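Local coordinates for HcgB (PDB 5D5P), which probably transfers a guanylyl group to the pyridinol precursor during biosynthesis of the FeGP cofactor of [Fe]-hydrogenase, at residues S66-P71 and L87-S92; R79-N84 and R101-I106; A95-T100 and L113-K118; S109-L114 and S126-S131. All coordinates share one frame; numbering follows the deposited sequence.

Contact 1. Residues S66-P71 and L87-S92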
loop_
_atom_site.group_PDB
_atom_site.type_symbol
_atom_site.label_atom_id
_atom_site.label_comp_id
_atom_site.label_asym_id
_atom_site.label_seq_id
_atom_site.Cartn_x
_atom_site.Cartn_y
_atom_site.Cartn_z
ATOM N N SER A 66 6.494 -16.648 14.578
ATOM C CA SER A 66 7.473 -16.044 15.490
ATOM C C SER A 66 7.477 -14.534 15.369
ATOM O O SER A 66 7.191 -14.021 14.297
ATOM C CB SER A 66 8.874 -16.566 15.165
ATOM O OG SER A 66 8.914 -17.974 15.263
ATOM N N MET A 67 7.828 -13.823 16.449
ATOM C CA MET A 67 8.075 -12.377 16.305
ATOM C C MET A 67 9.467 -12.195 15.747
ATOM O O MET A 67 10.362 -12.954 16.049
ATOM C CB MET A 67 7.995 -11.603 17.631
ATOM C CG MET A 67 6.626 -11.233 18.127
ATOM S SD MET A 67 6.698 -10.125 19.570
ATOM C CE MET A 67 7.614 -11.169 20.695
ATOM N N LEU A 68 9.679 -11.090 15.068
ATOM C CA LEU A 68 11.005 -10.727 14.603
ATOM C C LEU A 68 11.811 -10.213 15.782
ATOM O O LEU A 68 11.346 -9.330 16.499
ATOM C CB LEU A 68 10.910 -9.664 13.519
ATOM C CG LEU A 68 12.205 -9.133 12.894
ATOM C CD1 LEU A 68 12.905 -10.235 12.126
ATOM C CD2 LEU A 68 11.876 -7.992 11.993
ATOM N N GLU A 69 12.993 -10.778 16.021
ATOM C CA GLU A 69 13.747 -10.373 17.205
ATOM C C GLU A 69 14.403 -9.006 17.035
ATOM O O GLU A 69 14.540 -8.240 17.991
ATOM C CB GLU A 69 14.876 -11.367 17.497
ATOM C CG GLU A 69 14.533 -12.724 18.066
ATOM C CD GLU A 69 15.338 -13.810 17.378
ATOM O OE1 GLU A 69 15.567 -13.700 16.149
ATOM O OE2 GLU A 69 15.796 -14.734 18.078
ATOM N N ILE A 70 14.837 -8.726 15.817
ATOM C CA ILE A 70 15.466 -7.452 15.450
ATOM C C ILE A 70 14.490 -6.273 15.509
ATOM O O ILE A 70 13.451 -6.311 14.895
ATOM C CB ILE A 70 16.076 -7.519 14.030
ATOM C CG1 ILE A 70 17.124 -8.619 13.945
ATOM C CG2 ILE A 70 16.718 -6.200 13.651
ATOM C CD1 ILE A 70 17.718 -8.755 12.568
ATOM N N PRO A 71 14.813 -5.237 16.288
ATOM C CA PRO A 71 13.925 -4.067 16.271
ATOM C C PRO A 71 13.827 -3.434 14.898
ATOM O O PRO A 71 14.804 -3.425 14.143
ATOM C CB PRO A 71 14.607 -3.104 17.242
ATOM C CG PRO A 71 15.469 -3.964 18.096
ATOM C CD PRO A 71 15.937 -5.070 17.214
ATOM N N LEU A 87 11.203 -6.233 4.863
ATOM C CA LEU A 87 12.444 -6.671 4.236
ATOM C C LEU A 87 13.509 -6.999 5.256
ATOM O O LEU A 87 14.366 -7.851 5.008
ATOM C CB LEU A 87 12.958 -5.603 3.265
ATOM C CG LEU A 87 12.013 -5.498 2.062
ATOM C CD1 LEU A 87 12.448 -4.329 1.200
ATOM C CD2 LEU A 87 12.063 -6.815 1.258
ATOM N N ILE A 88 13.465 -6.364 6.426
ATOM C CA ILE A 88 14.396 -6.781 7.481
ATOM C C ILE A 88 14.155 -8.236 7.835
ATOM O O ILE A 88 15.103 -9.010 7.995
ATOM C CB ILE A 88 14.248 -5.920 8.756
ATOM C CG1 ILE A 88 14.729 -4.519 8.458
ATOM C CG2 ILE A 88 15.048 -6.521 9.909
ATOM C CD1 ILE A 88 14.449 -3.512 9.582
ATOM N N ALA A 89 12.879 -8.623 7.941
ATOM C CA ALA A 89 12.577 -10.015 8.264
ATOM C C ALA A 89 12.969 -10.939 7.108
ATOM O O ALA A 89 13.583 -11.985 7.309
ATOM C CB ALA A 89 11.072 -10.182 8.625
ATOM N N VAL A 90 12.629 -10.541 5.891
ATOM C CA VAL A 90 13.050 -11.299 4.712
ATOM C C VAL A 90 14.566 -11.540 4.636
ATOM O O VAL A 90 15.017 -12.680 4.377
ATOM C CB VAL A 90 12.592 -10.597 3.423
ATOM C CG1 VAL A 90 13.283 -11.205 2.184
ATOM C CG2 VAL A 90 11.077 -10.655 3.316
ATOM N N ASP A 91 15.355 -10.504 4.900
ATOM C CA ASP A 91 16.788 -10.586 4.639
ATOM C C ASP A 91 17.585 -11.186 5.778
ATOM O O ASP A 91 18.728 -11.573 5.593
ATOM C CB ASP A 91 17.331 -9.192 4.304
ATOM C CG ASP A 91 16.782 -8.681 2.984
ATOM O OD1 ASP A 91 16.223 -9.500 2.211
ATOM O OD2 ASP A 91 16.876 -7.471 2.716
ATOM N N SER A 92 16.980 -11.277 6.957
ATOM C CA SER A 92 17.749 -11.700 8.109
ATOM C C SER A 92 17.284 -13.038 8.674
ATOM O O SER A 92 17.876 -13.529 9.630
ATOM C CB SER A 92 17.694 -10.609 9.203
ATOM O OG SER A 92 16.381 -10.528 9.763
#

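Contact 2. Residues R79-N84 and R101-I106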
loop_
_atom_site.group_PDB
_atom_site.type_symbol
_atom_site.label_atom_id
_atom_site.label_comp_id
_atom_site.label_asym_id
_atom_site.label_seq_id
_atom_site.Cartn_x
_atom_site.Cartn_y
_atom_site.Cartn_z
ATOM N N ARG A 79 11.183 5.671 2.957
ATOM C CA ARG A 79 10.001 6.130 2.250
ATOM C C ARG A 79 8.798 5.237 2.501
ATOM O O ARG A 79 7.646 5.725 2.548
ATOM C CB ARG A 79 10.292 6.220 0.747
ATOM C CG ARG A 79 11.171 7.400 0.449
ATOM C CD ARG A 79 11.044 7.843 -0.998
ATOM N NE ARG A 79 11.533 9.198 -1.220
ATOM C CZ ARG A 79 11.444 9.812 -2.392
ATOM N NH1 ARG A 79 10.851 9.179 -3.406
ATOM N NH2 ARG A 79 11.901 11.047 -2.545
ATOM N N MET A 80 9.047 3.945 2.704
ATOM C CA MET A 80 7.955 2.998 2.909
ATOM C C MET A 80 8.231 2.112 4.122
ATOM O O MET A 80 8.745 0.985 3.982
ATOM C CB MET A 80 7.741 2.178 1.629
ATOM C CG MET A 80 7.121 3.037 0.549
ATOM S SD MET A 80 6.721 2.030 -0.865
ATOM C CE MET A 80 8.409 1.838 -1.341
ATOM N N PRO A 81 7.929 2.637 5.325
ATOM C CA PRO A 81 8.373 1.922 6.518
ATOM C C PRO A 81 7.795 0.504 6.619
ATOM O O PRO A 81 8.593 -0.410 6.876
ATOM C CB PRO A 81 7.901 2.826 7.657
ATOM C CG PRO A 81 8.034 4.240 7.021
ATOM C CD PRO A 81 7.449 3.996 5.656
ATOM N N ALA A 82 6.485 0.313 6.407
ATOM C CA ALA A 82 5.935 -1.048 6.495
ATOM C C ALA A 82 6.725 -2.012 5.609
ATOM O O ALA A 82 7.101 -3.101 6.044
ATOM C CB ALA A 82 4.444 -1.059 6.075
ATOM N N LEU A 83 7.002 -1.595 4.380
ATOM C CA LEU A 83 7.700 -2.457 3.444
ATOM C C LEU A 83 9.102 -2.783 3.963
ATOM O O LEU A 83 9.536 -3.939 3.960
ATOM C CB LEU A 83 7.785 -1.806 2.064
ATOM C CG LEU A 83 8.659 -2.578 1.069
ATOM C CD1 LEU A 83 7.996 -3.881 0.611
ATOM C CD2 LEU A 83 9.013 -1.706 -0.133
ATOM N N ASN A 84 9.806 -1.765 4.414
ATOM C CA ASN A 84 11.185 -2.000 4.814
ATOM C C ASN A 84 11.298 -2.781 6.117
ATOM O O ASN A 84 12.315 -3.453 6.331
ATOM C CB ASN A 84 11.946 -0.662 4.833
ATOM C CG ASN A 84 12.246 -0.191 3.394
ATOM O OD1 ASN A 84 12.864 -0.919 2.614
ATOM N ND2 ASN A 84 11.743 0.966 3.021
ATOM N N ARG A 101 3.644 -4.564 9.472
ATOM C CA ARG A 101 2.742 -3.445 9.537
ATOM C C ARG A 101 3.556 -2.240 9.944
ATOM O O ARG A 101 4.487 -2.380 10.722
ATOM C CB ARG A 101 1.637 -3.722 10.546
ATOM C CG ARG A 101 0.701 -2.601 10.729
ATOM C CD ARG A 101 -0.105 -2.728 11.989
ATOM N NE ARG A 101 -1.155 -1.737 11.911
ATOM C CZ ARG A 101 -1.254 -0.667 12.678
ATOM N NH1 ARG A 101 -0.338 -0.406 13.609
ATOM N NH2 ARG A 101 -2.280 0.142 12.489
ATOM N N GLY A 102 3.255 -1.084 9.376
ATOM C CA GLY A 102 3.969 0.124 9.734
ATOM C C GLY A 102 3.400 1.256 8.918
ATOM O O GLY A 102 2.362 1.114 8.268
ATOM N N ARG A 103 4.104 2.376 8.889
ATOM C CA ARG A 103 3.610 3.519 8.140
ATOM C C ARG A 103 3.564 3.198 6.644
ATOM O O ARG A 103 4.401 2.460 6.141
ATOM C CB ARG A 103 4.510 4.723 8.429
ATOM C CG ARG A 103 3.841 6.018 8.328
ATOM C CD ARG A 103 4.649 7.014 9.123
ATOM N NE ARG A 103 5.940 7.250 8.482
ATOM C CZ ARG A 103 7.097 7.450 9.122
ATOM N NH1 ARG A 103 7.167 7.440 10.453
ATOM N NH2 ARG A 103 8.205 7.700 8.408
ATOM N N LEU A 104 2.547 3.708 5.960
ATOM C CA LEU A 104 2.428 3.558 4.520
ATOM C C LEU A 104 3.512 4.367 3.800
ATOM O O LEU A 104 4.220 3.856 2.923
ATOM C CB LEU A 104 1.045 4.028 4.068
ATOM C CG LEU A 104 0.904 4.245 2.565
ATOM C CD1 LEU A 104 1.063 2.915 1.771
ATOM C CD2 LEU A 104 -0.459 4.878 2.315
ATOM N N GLY A 105 3.615 5.647 4.162
ATOM C CA GLY A 105 4.541 6.543 3.469
ATOM C C GLY A 105 5.084 7.517 4.500
ATOM O O GLY A 105 5.633 7.088 5.501
ATOM N N ILE A 106 4.898 8.815 4.267
ATOM C CA ILE A 106 5.399 9.852 5.168
ATOM C C ILE A 106 4.610 9.907 6.487
ATOM O O ILE A 106 3.558 9.287 6.611
ATOM C CB ILE A 106 5.360 11.235 4.492
ATOM C CG1 ILE A 106 3.910 11.733 4.371
ATOM C CG2 ILE A 106 6.075 11.193 3.121
ATOM C CD1 ILE A 106 3.845 13.268 4.096
HETATM O O HOH W 1 5.302 1.131 3.593
#

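Contact 3. Residues A95-T100 and L113-K118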
loop_
_atom_site.group_PDB
_atom_site.type_symbol
_atom_site.label_atom_id
_atom_site.label_comp_id
_atom_site.label_asym_id
_atom_site.label_seq_id
_atom_site.Cartn_x
_atom_site.Cartn_y
_atom_site.Cartn_z
ATOM N N ALA A 95 12.178 -17.135 7.031
ATOM C CA ALA A 95 10.713 -17.218 7.070
ATOM C C ALA A 95 10.158 -17.487 5.675
ATOM O O ALA A 95 10.712 -16.990 4.691
ATOM C CB ALA A 95 10.122 -15.923 7.639
ATOM N N ASP A 96 9.077 -18.269 5.600
ATOM C CA ASP A 96 8.342 -18.551 4.357
ATOM C C ASP A 96 7.334 -17.455 4.056
ATOM O O ASP A 96 6.899 -17.257 2.912
ATOM C CB ASP A 96 7.547 -19.857 4.454
ATOM C CG ASP A 96 8.414 -21.046 4.690
ATOM O OD1 ASP A 96 9.545 -21.064 4.158
ATOM O OD2 ASP A 96 7.953 -21.974 5.387
ATOM N N LEU A 97 6.926 -16.778 5.114
ATOM C CA LEU A 97 5.874 -15.773 5.014
ATOM C C LEU A 97 6.178 -14.695 6.043
ATOM O O LEU A 97 6.561 -15.015 7.165
ATOM C CB LEU A 97 4.497 -16.414 5.270
ATOM C CG LEU A 97 3.278 -15.667 4.721
ATOM C CD1 LEU A 97 3.221 -15.738 3.176
ATOM C CD2 LEU A 97 1.990 -16.183 5.369
ATOM N N ILE A 98 6.035 -13.438 5.646
ATOM C CA ILE A 98 6.304 -12.311 6.533
ATOM C C ILE A 98 5.050 -11.443 6.612
ATOM O O ILE A 98 4.480 -11.069 5.594
ATOM C CB ILE A 98 7.481 -11.442 6.035
ATOM C CG1 ILE A 98 8.804 -12.194 6.172
ATOM C CG2 ILE A 98 7.579 -10.125 6.848
ATOM C CD1 ILE A 98 9.037 -13.255 5.088
ATOM N N ILE A 99 4.620 -11.142 7.830
ATOM C CA ILE A 99 3.527 -10.194 7.998
ATOM C C ILE A 99 4.084 -8.960 8.644
ATOM O O ILE A 99 4.742 -9.047 9.682
ATOM C CB ILE A 99 2.379 -10.767 8.846
ATOM C CG1 ILE A 99 1.864 -12.028 8.160
ATOM C CG2 ILE A 99 1.275 -9.679 8.994
ATOM C CD1 ILE A 99 0.973 -12.802 8.995
ATOM N N THR A 100 3.909 -7.827 7.980
ATOM C CA THR A 100 4.495 -6.584 8.474
ATOM C C THR A 100 3.463 -5.494 8.540
ATOM O O THR A 100 2.507 -5.484 7.774
ATOM C CB THR A 100 5.668 -6.127 7.557
ATOM O OG1 THR A 100 6.197 -4.900 8.050
ATOM C CG2 THR A 100 5.184 -5.917 6.109
ATOM N N LEU A 113 -0.506 -2.698 6.194
ATOM C CA LEU A 113 -0.114 -4.067 6.507
ATOM C C LEU A 113 0.168 -4.792 5.180
ATOM O O LEU A 113 -0.567 -4.640 4.221
ATOM C CB LEU A 113 -1.220 -4.797 7.314
ATOM C CG LEU A 113 -0.929 -6.271 7.615
ATOM C CD1 LEU A 113 -1.572 -6.649 8.953
ATOM C CD2 LEU A 113 -1.516 -7.167 6.539
ATOM N N LEU A 114 1.250 -5.571 5.139
ATOM C CA LEU A 114 1.599 -6.380 3.972
ATOM C C LEU A 114 1.808 -7.819 4.386
ATOM O O LEU A 114 2.289 -8.112 5.490
ATOM C CB LEU A 114 2.887 -5.876 3.303
ATOM C CG LEU A 114 2.863 -4.443 2.742
ATOM C CD1 LEU A 114 4.297 -4.048 2.313
ATOM C CD2 LEU A 114 1.917 -4.346 1.563
ATOM N N ILE A 115 1.403 -8.725 3.513
ATOM C CA ILE A 115 1.843 -10.112 3.593
ATOM C C ILE A 115 2.801 -10.335 2.434
ATOM O O ILE A 115 2.445 -10.098 1.270
ATOM C CB ILE A 115 0.667 -11.089 3.532
ATOM C CG1 ILE A 115 -0.361 -10.729 4.606
ATOM C CG2 ILE A 115 1.175 -12.527 3.661
ATOM C CD1 ILE A 115 -1.556 -11.719 4.657
ATOM N N MET A 116 4.036 -10.688 2.790
ATOM C CA MET A 116 5.132 -10.865 1.854
ATOM C C MET A 116 5.645 -12.306 1.859
ATOM O O MET A 116 5.534 -13.019 2.867
ATOM C CB MET A 116 6.248 -9.890 2.201
ATOM C CG MET A 116 5.803 -8.427 2.011
ATOM S SD MET A 116 6.898 -7.280 2.895
ATOM C CE MET A 116 8.494 -7.592 2.185
ATOM N N ASP A 117 6.231 -12.750 0.747
ATOM C CA ASP A 117 6.745 -14.114 0.738
ATOM C C ASP A 117 8.253 -14.104 1.033
ATOM O O ASP A 117 8.821 -13.077 1.410
ATOM C CB ASP A 117 6.437 -14.827 -0.596
ATOM C CG ASP A 117 7.402 -14.454 -1.722
ATOM O OD1 ASP A 117 8.139 -13.464 -1.615
ATOM O OD2 ASP A 117 7.498 -15.233 -2.694
ATOM N N LYS A 118 8.884 -15.258 0.867
ATOM C CA LYS A 118 10.266 -15.431 1.312
ATOM C C LYS A 118 11.266 -14.576 0.566
ATOM O O LYS A 118 12.385 -14.397 1.046
ATOM C CB LYS A 118 10.661 -16.907 1.199
ATOM C CG LYS A 118 10.516 -17.438 -0.206
ATOM C CD LYS A 118 10.904 -18.913 -0.296
ATOM C CE LYS A 118 10.546 -19.475 -1.667
ATOM N NZ LYS A 118 11.170 -18.675 -2.756
#

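Contact 4. Residues S109-L114 and S126-S131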
loop_
_atom_site.group_PDB
_atom_site.type_symbol
_atom_site.label_atom_id
_atom_site.label_comp_id
_atom_site.label_asym_id
_atom_site.label_seq_id
_atom_site.Cartn_x
_atom_site.Cartn_y
_atom_site.Cartn_z
ATOM N N SER A 109 0.592 9.517 7.031
ATOM C CA SER A 109 -0.006 8.752 5.936
ATOM C C SER A 109 -0.721 7.498 6.394
ATOM O O SER A 109 -1.230 6.744 5.556
ATOM C CB SER A 109 1.056 8.345 4.903
ATOM O OG SER A 109 2.038 7.511 5.493
ATOM N N GLY A 110 -0.770 7.266 7.706
ATOM C CA GLY A 110 -1.480 6.103 8.238
ATOM C C GLY A 110 -0.708 4.805 8.068
ATOM O O GLY A 110 0.493 4.827 7.721
ATOM N N SER A 111 -1.399 3.679 8.257
ATOM C CA SER A 111 -0.735 2.383 8.322
ATOM C C SER A 111 -0.987 1.514 7.131
ATOM O O SER A 111 -2.048 1.567 6.516
ATOM C CB SER A 111 -1.185 1.608 9.566
ATOM O OG SER A 111 -0.792 2.315 10.725
ATOM N N LEU A 112 0.017 0.683 6.848
ATOM C CA LEU A 112 -0.068 -0.335 5.800
ATOM C C LEU A 112 0.324 -1.671 6.404
ATOM O O LEU A 112 1.351 -1.753 7.104
ATOM C CB LEU A 112 0.882 0.023 4.624
ATOM C CG LEU A 112 1.063 -1.046 3.559
ATOM C CD1 LEU A 112 -0.217 -1.245 2.723
ATOM C CD2 LEU A 112 2.249 -0.669 2.648
ATOM N N LEU A 113 -0.506 -2.698 6.194
ATOM C CA LEU A 113 -0.114 -4.067 6.507
ATOM C C LEU A 113 0.168 -4.792 5.180
ATOM O O LEU A 113 -0.567 -4.640 4.221
ATOM C CB LEU A 113 -1.220 -4.797 7.314
ATOM C CG LEU A 113 -0.929 -6.271 7.615
ATOM C CD1 LEU A 113 -1.572 -6.649 8.953
ATOM C CD2 LEU A 113 -1.516 -7.167 6.539
ATOM N N LEU A 114 1.250 -5.571 5.139
ATOM C CA LEU A 114 1.599 -6.380 3.972
ATOM C C LEU A 114 1.808 -7.819 4.386
ATOM O O LEU A 114 2.289 -8.112 5.490
ATOM C CB LEU A 114 2.887 -5.876 3.303
ATOM C CG LEU A 114 2.863 -4.443 2.742
ATOM C CD1 LEU A 114 4.297 -4.048 2.313
ATOM C CD2 LEU A 114 1.917 -4.346 1.563
ATOM N N SER A 126 -3.356 -4.150 3.288
ATOM C CA SER A 126 -4.501 -3.309 3.564
ATOM C C SER A 126 -4.015 -2.045 4.260
ATOM O O SER A 126 -2.884 -2.011 4.740
ATOM C CB SER A 126 -5.484 -4.053 4.445
ATOM O OG SER A 126 -4.796 -4.416 5.611
ATOM N N VAL A 127 -4.842 -1.011 4.295
ATOM C CA VAL A 127 -4.408 0.239 4.927
ATOM C C VAL A 127 -5.402 0.669 5.988
ATOM O O VAL A 127 -6.547 0.252 5.972
ATOM C CB VAL A 127 -4.206 1.387 3.907
ATOM C CG1 VAL A 127 -2.997 1.091 3.011
ATOM C CG2 VAL A 127 -5.470 1.639 3.110
ATOM N N SER A 128 -4.951 1.478 6.946
ATOM C CA SER A 128 -5.832 2.049 7.950
ATOM C C SER A 128 -5.440 3.504 8.196
ATOM O O SER A 128 -4.271 3.873 7.993
ATOM C CB SER A 128 -5.746 1.222 9.247
ATOM O OG SER A 128 -4.394 1.143 9.715
ATOM N N PRO A 129 -6.397 4.334 8.620
ATOM C CA PRO A 129 -6.070 5.750 8.819
ATOM C C PRO A 129 -5.167 5.973 10.021
ATOM O O PRO A 129 -5.178 5.170 10.956
ATOM C CB PRO A 129 -7.427 6.408 9.065
ATOM C CG PRO A 129 -8.449 5.393 8.609
ATOM C CD PRO A 129 -7.831 4.060 8.839
ATOM N N SER A 130 -4.429 7.083 9.993
ATOM C CA SER A 130 -3.742 7.581 11.170
ATOM C C SER A 130 -4.672 7.643 12.394
ATOM O O SER A 130 -5.860 7.902 12.278
ATOM C CB SER A 130 -3.193 8.985 10.885
ATOM O OG SER A 130 -2.896 9.655 12.093
ATOM N N SER A 131 -4.122 7.445 13.585
ATOM C CA SER A 131 -4.938 7.579 14.772
ATOM C C SER A 131 -5.456 9.009 14.958
ATOM O O SER A 131 -6.443 9.218 15.630
ATOM C CB SER A 131 -4.143 7.139 15.998
ATOM O OG SER A 131 -2.969 7.920 16.122
HETATM O O HOH W 2 -3.384 3.249 11.572
#

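Contact 1. Residues S66-P71 and L87-S92
Leu68 straddles the methyl group of Ala89 with both of its branches. CD1 of Leu68 lies 3.9 Å from Ala89 CA and about as near to CB, while CD2 reaches the same CB and also meets Ile88 CG2 at 4.1 Å. The Leu68 and Ile88 side chains cross at about a right angle, so they touch through single methyl groups and not along their lengths. Ile88 CG2 serves a second partner as well, Ile70 CG2, again at 4.1 Å; it can reach both because it stands anti to its own backbone N, with CG1 anti to the carbonyl carbon (chi1 -68°). Further along the loop, Ile70 CD1 comes within 3.6 Å of Ser92 OG and rests almost as closely on Ser92 CB. These packing contacts belong to a beta-alpha-beta crossover: the chain leaves strand 64-67, runs through helix 81-92 and re-enters the sheet as strand 97-103, two strands over, with 39-43 lying between the two. The last turn of the helix thereby packs against the loop that follows the edge strand. Ser92 OG is fixed from within the helix, donating to Ile88 O over 2.7 Å from 32° outside the carbonyl plane. That bond holds OG beside the backbone of its own helix, with a methyl group of Ile70 close against it. Farther out, the backbone of Leu68 pairs with Val42, and Thr41 on the neighbouring strand touches both the Leu68 and the Ala89 side chains. Ala89 also packs on Ile98 of the middle strand, 97-103.

Contact 2. Residues R79-N84 and R101-I106
The N-terminal turn of helix 81-92 sits against the end of strand 97-103, and Ala82 N donates to Arg103 O across the junction (3.0 Å, N-H...O angle 165°). Pro81, the first helical residue, rests CG on Arg103: this atom stands over one face of the guanidinium, 3.7 Å from NH2, and also packs on CB. A bend at chi3 (68°) swings Arg103 NE back towards its own chain, where it gives Gly105 O a nearly straight bond of 3.0 Å with the acceptor in the guanidinium plane. NH2 bonds to Asp76 O, so two carbonyls and Pro81 CG help to fix the rotation of the group. An alanine in place of Arg103 would probably leave Gly105 O and Asp76 O without these donors and take the guanidinium from over Pro81 CG, leaving only CB against it. Here the crossover helix of the beta-alpha-beta unit begins, Met80 taking the N-cap position. Ala82 CB lies 3.5 Å from Gly102 N, and a side chain on Gly102 would press tightly on Ala82 CA. One residue before Met80, Arg79 O receives a CA-H...O contact of 3.3 Å from Gly105 CA. A water donates to Leu104 O at 3.0 Å and accepts a weak bond from Leu83 N. The second subunit closes over this end: Lys119 O of that subunit accepts a hydrogen bond from Arg79 NH2, and its Gly125 packs on Leu104.

Contact 3. Residues A95-T100 and L113-K118
Thr100 holds OG1 anti to its backbone N (chi1 179°), which leaves CG2 between the N and the carbonyl carbon, 3.6 Å from Leu114 CB; the two side chains lie side by side, pointing the same way. The same methyl touches Met116 SD, and OG1 bonds to Ala82 O on helix 81-92. Leu97 CG is likewise anti to the backbone N (chi1 -158°), and from there CD1 reaches Ile115 CG2 at 3.8 Å on the other face of the sheet. On that face Ile99 CG2 also meets Leu113 CD1 at 4.2 Å. An alanine at Leu97 would remove CG and both methyls, and would probably open a gap beside Ile115 CG2 and towards Leu123. The backbones form an antiparallel hairpin of the middle strand and the next one of the mixed sheet. Ile98 and Met116 are a hydrogen-bonded pair, with Met116 N to Ile98 O at 2.9 Å and almost straight, and the reciprocal Ile98 N to Met116 O bond equally short. Thr100 and Leu114 form the next such pair, Thr100 N lying 3.0 Å from Leu114 O. The face with Leu97, Ile99 and Ile115 takes helix 138-151, where Leu146 and Leu150 touch Ile115; the Ile98 and Met116 face takes helix 81-92. The peptide groups of these two pairs thus satisfy one another between apolar layers, while charge within these segments gathers at the end with Asp96, Asp117 and Lys118, where the salt bridge of Asp117 to Arg121 probably offsets part of it.

Contact 4. Residues S109-L114 and S126-S131
Ser111 and Ser128 face each other in the hairpin formed by strands 111-117 and 122-128, the latter being the outermost strand of the sheet within this chain. Four backbone bonds form the ladder. Ser111 N to Ser128 O and its reciprocal Ser128 N to Ser111 O make one hydrogen-bonded pair, both 2.9 Å long. Leu113 and Ser126 make the other: Leu113 N meets Ser126 O nearly along the C=O axis at 2.9 Å, while the return bond from Ser126 N is more bent, with an N-H...O angle of 149°. Between them lies the non-hydrogen-bonded pair Leu112 and Val127. Its apolar contact is Leu112 CD1 against Val127 CG1 at 3.6 Å, and the same CD1 comes near Ser126 O. At the end of the ladder the packing is close without side chains. Gly110 has a positive phi (77°), and a CB on it would clash with Ser128 O. Ser111, Ser126 and Ser128 share with Leu113 the face turned to helix 138-151. Ser126 OG bonds to Glu145 O and Ser128 OG to Glu145 OE2, which ties the edge strand to that helix. The second subunit adds Arg152, whose NH1 and NH2 bond to Ser109 O and Ser128 O, and Asp22, which bonds to Ser130 OG. Ser128 OG stands 3.2 Å from Ser111 CB. A water joins the two serines: it lies 2.9 Å from Ser111 OG and donates to Ser128 OG at 3.0 Å and to Pro129 O at 2.7 Å.

Overall arrangement
The four contacts are laid out across one sheet, from strand 64-67 at one edge to strand 122-128 at the other. Contacts 1 and 2 sit at opposite ends of helix 81-92, their centres about 15 Å apart, and contact 3 lies beneath that helix: Val90 CG2 packs on Ile98 CD1 at 3.8 Å, and Leu83 CA is 3.9 Å from Leu114 CD1. Contacts 3 and 4 share Leu113 and Leu114, so strand 111-117 pairs with a neighbour on each edge. Contact 2 joins contact 4, centres about 9 Å apart, through Gly102 O and Leu112 N at 2.8 Å, and both meet the second subunit. Contact 1 stays apart from contact 4, with nearest atoms about 8 Å away.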